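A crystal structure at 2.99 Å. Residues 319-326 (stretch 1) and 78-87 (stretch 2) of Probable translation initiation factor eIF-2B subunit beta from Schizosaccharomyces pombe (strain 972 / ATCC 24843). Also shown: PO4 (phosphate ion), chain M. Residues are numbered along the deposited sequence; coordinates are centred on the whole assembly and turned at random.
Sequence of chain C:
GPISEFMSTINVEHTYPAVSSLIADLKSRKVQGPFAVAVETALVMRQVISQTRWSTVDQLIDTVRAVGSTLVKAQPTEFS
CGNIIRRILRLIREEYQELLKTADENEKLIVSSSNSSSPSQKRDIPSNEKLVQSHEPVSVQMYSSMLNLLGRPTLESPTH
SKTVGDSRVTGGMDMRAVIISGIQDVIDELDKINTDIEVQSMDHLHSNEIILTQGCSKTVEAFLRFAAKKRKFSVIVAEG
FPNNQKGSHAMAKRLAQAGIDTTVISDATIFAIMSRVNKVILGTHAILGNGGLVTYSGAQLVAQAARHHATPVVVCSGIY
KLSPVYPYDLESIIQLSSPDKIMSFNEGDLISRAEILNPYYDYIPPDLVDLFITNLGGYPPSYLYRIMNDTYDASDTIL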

# COMPACT_ATOMS: atom_id res chain seq x y z
N ILE C 319 -12.88 25.88 1.98
CA ILE C 319 -11.85 26.63 2.71
C ILE C 319 -12.39 27.34 3.95
O ILE C 319 -11.62 27.82 4.77
CB ILE C 319 -11.17 27.67 1.80
CG1 ILE C 319 -12.15 28.21 0.75
CG2 ILE C 319 -9.97 27.06 1.10
CD1 ILE C 319 -13.19 29.19 1.28
N TYR C 320 -13.71 27.39 4.08
CA TYR C 320 -14.33 28.06 5.22
C TYR C 320 -14.21 27.22 6.48
O TYR C 320 -14.46 27.71 7.59
CB TYR C 320 -15.80 28.38 4.93
CG TYR C 320 -16.72 27.19 4.94
CD1 TYR C 320 -16.83 26.36 3.82
CD2 TYR C 320 -17.50 26.89 6.05
CE1 TYR C 320 -17.68 25.27 3.83
CE2 TYR C 320 -18.35 25.80 6.06
CZ TYR C 320 -18.43 24.99 4.95
OH TYR C 320 -19.28 23.91 4.96
N LYS C 321 -13.84 25.96 6.32
CA LYS C 321 -13.63 25.07 7.46
C LYS C 321 -12.18 25.13 7.94
O LYS C 321 -11.79 24.39 8.84
CB LYS C 321 -13.99 23.63 7.09
CG LYS C 321 -15.44 23.42 6.69
CD LYS C 321 -15.71 21.95 6.41
CE LYS C 321 -17.11 21.73 5.86
NZ LYS C 321 -17.36 20.30 5.53
N LEU C 322 -11.40 26.02 7.34
CA LEU C 322 -10.00 26.18 7.71
C LEU C 322 -9.84 27.22 8.81
O LEU C 322 -9.93 28.43 8.56
CB LEU C 322 -9.16 26.56 6.49
CG LEU C 322 -7.64 26.56 6.64
CD1 LEU C 322 -7.14 25.24 7.19
CD2 LEU C 322 -6.97 26.88 5.31
N SER C 323 -9.60 26.76 10.03
CA SER C 323 -9.47 27.64 11.19
C SER C 323 -8.02 27.75 11.64
O SER C 323 -7.28 26.77 11.61
CB SER C 323 -10.34 27.14 12.34
OG SER C 323 -10.29 28.02 13.45
N PRO C 324 -7.60 28.96 12.05
CA PRO C 324 -6.21 29.20 12.45
C PRO C 324 -5.86 28.73 13.86
O PRO C 324 -4.68 28.69 14.21
CB PRO C 324 -6.08 30.72 12.36
CG PRO C 324 -7.46 31.22 12.64
CD PRO C 324 -8.39 30.20 12.03
N VAL C 325 -6.86 28.37 14.66
CA VAL C 325 -6.62 27.95 16.04
C VAL C 325 -5.72 26.72 16.10
O VAL C 325 -5.88 25.78 15.32
CB VAL C 325 -7.93 27.66 16.79
CG1 VAL C 325 -8.66 28.95 17.11
CG2 VAL C 325 -8.82 26.72 15.99
N TYR C 326 -4.77 26.73 17.02
CA TYR C 326 -3.84 25.61 17.16
C TYR C 326 -4.33 24.61 18.20
O TYR C 326 -4.66 24.98 19.32
CB TYR C 326 -2.44 26.11 17.54
CG TYR C 326 -1.37 25.05 17.44
CD1 TYR C 326 -0.74 24.80 16.23
CD2 TYR C 326 -1.01 24.29 18.54
CE1 TYR C 326 0.23 23.82 16.12
CE2 TYR C 326 -0.04 23.31 18.45
CZ TYR C 326 0.58 23.08 17.23
OH TYR C 326 1.55 22.11 17.13
P PO4 M . -19.84 18.29 4.60
O1 PO4 M . -19.56 19.77 4.53
O2 PO4 M . -19.22 17.73 5.86
O3 PO4 M . -19.23 17.61 3.40
O4 PO4 M . -21.33 18.05 4.62
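Stretch 2 (78-87) EFSCGNIIRR

A single hydrogen bond joins the two stretches, and it runs from a side chain of stretch 2 to the backbone of stretch 1: Asn-83 ND2 donates to Tyr-320 O over 2.7 Å, with an N-H...O angle of 155°. Asn-83 sits at the heart of the contact. Its CA-to-CB bond points toward stretch 1, and with chi1 in the m well and chi2 at -18° the amide reaches the turn formed by Tyr-320, Lys-321 and Leu-322. Asn-83 ND2 also comes within 3.3 Å of Leu-322 O, but the angle there is too poor for a second bond. The other end of the amide, Asn-83 OD1, packs against Ser-323 CA at 3.3 Å.

Stretch 2 is helical through Ser-80 to Arg-87 and continues beyond; backbone bonds such as Asn-83 N to Phe-79 O (3.0 Å) and Arg-87 N to Asn-83 O (3.0 Å) repeat at the i to i+4 spacing of an alpha-helix. Stretch 1 begins with a 3-10 segment, Ile-319 to Lys-321, followed by Leu-322, whose N donates to Ile-319 O (Leu-322 N to Ile-319 O, 3.1 Å), the i to i+3 bond typical of such a turn. It then opens into a loop that is extended at Leu-322 and Ser-323 (phi/psi -91/104 and -106/142) and bends at Pro-324 (-79/-11). The CA atoms approach most closely at Lys-321 and Ser-80 (5.5 Å) and at Ser-323 and Asn-83 (6.1 Å), and the contacts do not keep a single running register, since Val-325 comes back to Phe-79.

Phe-79, Asn-83 and Arg-86, spaced as successive turns of the helix require, all direct their CA-to-CB bonds toward the loop. Ser-323 lies among them, its CB 3.6 Å from Phe-79 CB and its OG 3.9 Å from Arg-86 NH1, the latter a contact without a hydrogen bond. Val-325 extends the apolar part of the interface, placing CG2 3.6 Å from Phe-79 CD2, while its CG1 is 3.9 Å from Arg-86 NH2. Pro-324 covers one face of the Arg-86 guanidinium, with Pro-324 CG 3.4 Å from Arg-86 NE. At the other end of the contact, the ring of Tyr-320 meets Ser-80 by its edge, Tyr-320 CD2 lying 4.2 Å from Ser-80 CB.

Lys-321 points its CA-to-CB bond away from the helix, and its extended side chain instead carries NZ to a phosphate ion, where Lys-321 NZ and PO4 O1 form a very short hydrogen bond of 2.5 Å. In all, the two stretches bury 452 Å² between them.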

# COMPACT_ATOMS: atom_id res chain seq x y z
N GLU C 78 -17.36 24.89 16.84
CA GLU C 78 -17.92 25.19 15.52
C GLU C 78 -17.10 26.30 14.88
O GLU C 78 -17.55 27.44 14.76
CB GLU C 78 -19.39 25.58 15.62
CG GLU C 78 -20.30 24.49 16.17
CD GLU C 78 -20.71 23.48 15.11
OE1 GLU C 78 -21.39 22.50 15.47
OE2 GLU C 78 -20.36 23.67 13.93
N PHE C 79 -15.88 25.95 14.48
CA PHE C 79 -14.87 26.91 14.04
C PHE C 79 -15.28 27.72 12.81
O PHE C 79 -14.68 28.76 12.53
CB PHE C 79 -13.55 26.19 13.77
CG PHE C 79 -13.09 25.32 14.90
CD1 PHE C 79 -13.47 24.00 14.98
CD2 PHE C 79 -12.27 25.84 15.89
CE1 PHE C 79 -13.05 23.19 16.02
CE2 PHE C 79 -11.84 25.04 16.93
CZ PHE C 79 -12.23 23.72 17.00
N SER C 80 -16.28 27.23 12.08
CA SER C 80 -16.76 27.93 10.90
C SER C 80 -17.31 29.31 11.26
O SER C 80 -17.25 30.24 10.46
CB SER C 80 -17.84 27.10 10.19
OG SER C 80 -18.86 26.72 11.09
N CYS C 81 -17.85 29.43 12.47
CA CYS C 81 -18.34 30.71 12.97
C CYS C 81 -17.22 31.73 13.04
O CYS C 81 -17.30 32.80 12.43
CB CYS C 81 -18.97 30.54 14.36
SG CYS C 81 -19.61 32.07 15.09
N GLY C 82 -16.17 31.40 13.79
CA GLY C 82 -15.03 32.28 13.95
C GLY C 82 -14.35 32.62 12.64
O GLY C 82 -13.82 33.72 12.48
N ASN C 83 -14.37 31.67 11.71
CA ASN C 83 -13.77 31.88 10.40
C ASN C 83 -14.48 32.98 9.62
O ASN C 83 -13.84 33.83 9.00
CB ASN C 83 -13.77 30.58 9.59
CG ASN C 83 -12.84 29.53 10.17
OD1 ASN C 83 -11.95 29.85 10.96
ND2 ASN C 83 -13.04 28.28 9.78
N ILE C 84 -15.81 32.96 9.65
CA ILE C 84 -16.61 33.98 9.00
C ILE C 84 -16.32 35.35 9.61
O ILE C 84 -16.21 36.35 8.89
CB ILE C 84 -18.12 33.67 9.11
CG1 ILE C 84 -18.45 32.38 8.36
CG2 ILE C 84 -18.95 34.82 8.55
CD1 ILE C 84 -18.02 32.38 6.91
N ILE C 85 -16.19 35.39 10.93
CA ILE C 85 -15.85 36.61 11.64
C ILE C 85 -14.52 37.18 11.15
O ILE C 85 -14.40 38.37 10.86
CB ILE C 85 -15.77 36.39 13.16
CG1 ILE C 85 -17.08 35.81 13.70
CG2 ILE C 85 -15.43 37.69 13.88
CD1 ILE C 85 -18.27 36.73 13.53
N ARG C 86 -13.52 36.30 11.04
CA ARG C 86 -12.18 36.70 10.61
C ARG C 86 -12.18 37.22 9.18
O ARG C 86 -11.40 38.11 8.83
CB ARG C 86 -11.20 35.54 10.75
CG ARG C 86 -10.96 35.09 12.19
CD ARG C 86 -10.00 33.92 12.24
NE ARG C 86 -9.79 33.45 13.61
CZ ARG C 86 -10.46 32.44 14.16
NH1 ARG C 86 -11.38 31.79 13.46
NH2 ARG C 86 -10.20 32.07 15.41
N ARG C 87 -13.04 36.65 8.34
CA ARG C 87 -13.15 37.08 6.95
C ARG C 87 -13.68 38.50 6.87
O ARG C 87 -13.13 39.34 6.15
CB ARG C 87 -14.05 36.14 6.15
CG ARG C 87 -13.48 34.75 5.93
CD ARG C 87 -14.05 34.13 4.66
NE ARG C 87 -13.68 34.90 3.48
CZ ARG C 87 -14.10 34.63 2.25
NH1 ARG C 87 -14.91 33.60 2.03
NH2 ARG C 87 -13.71 35.38 1.23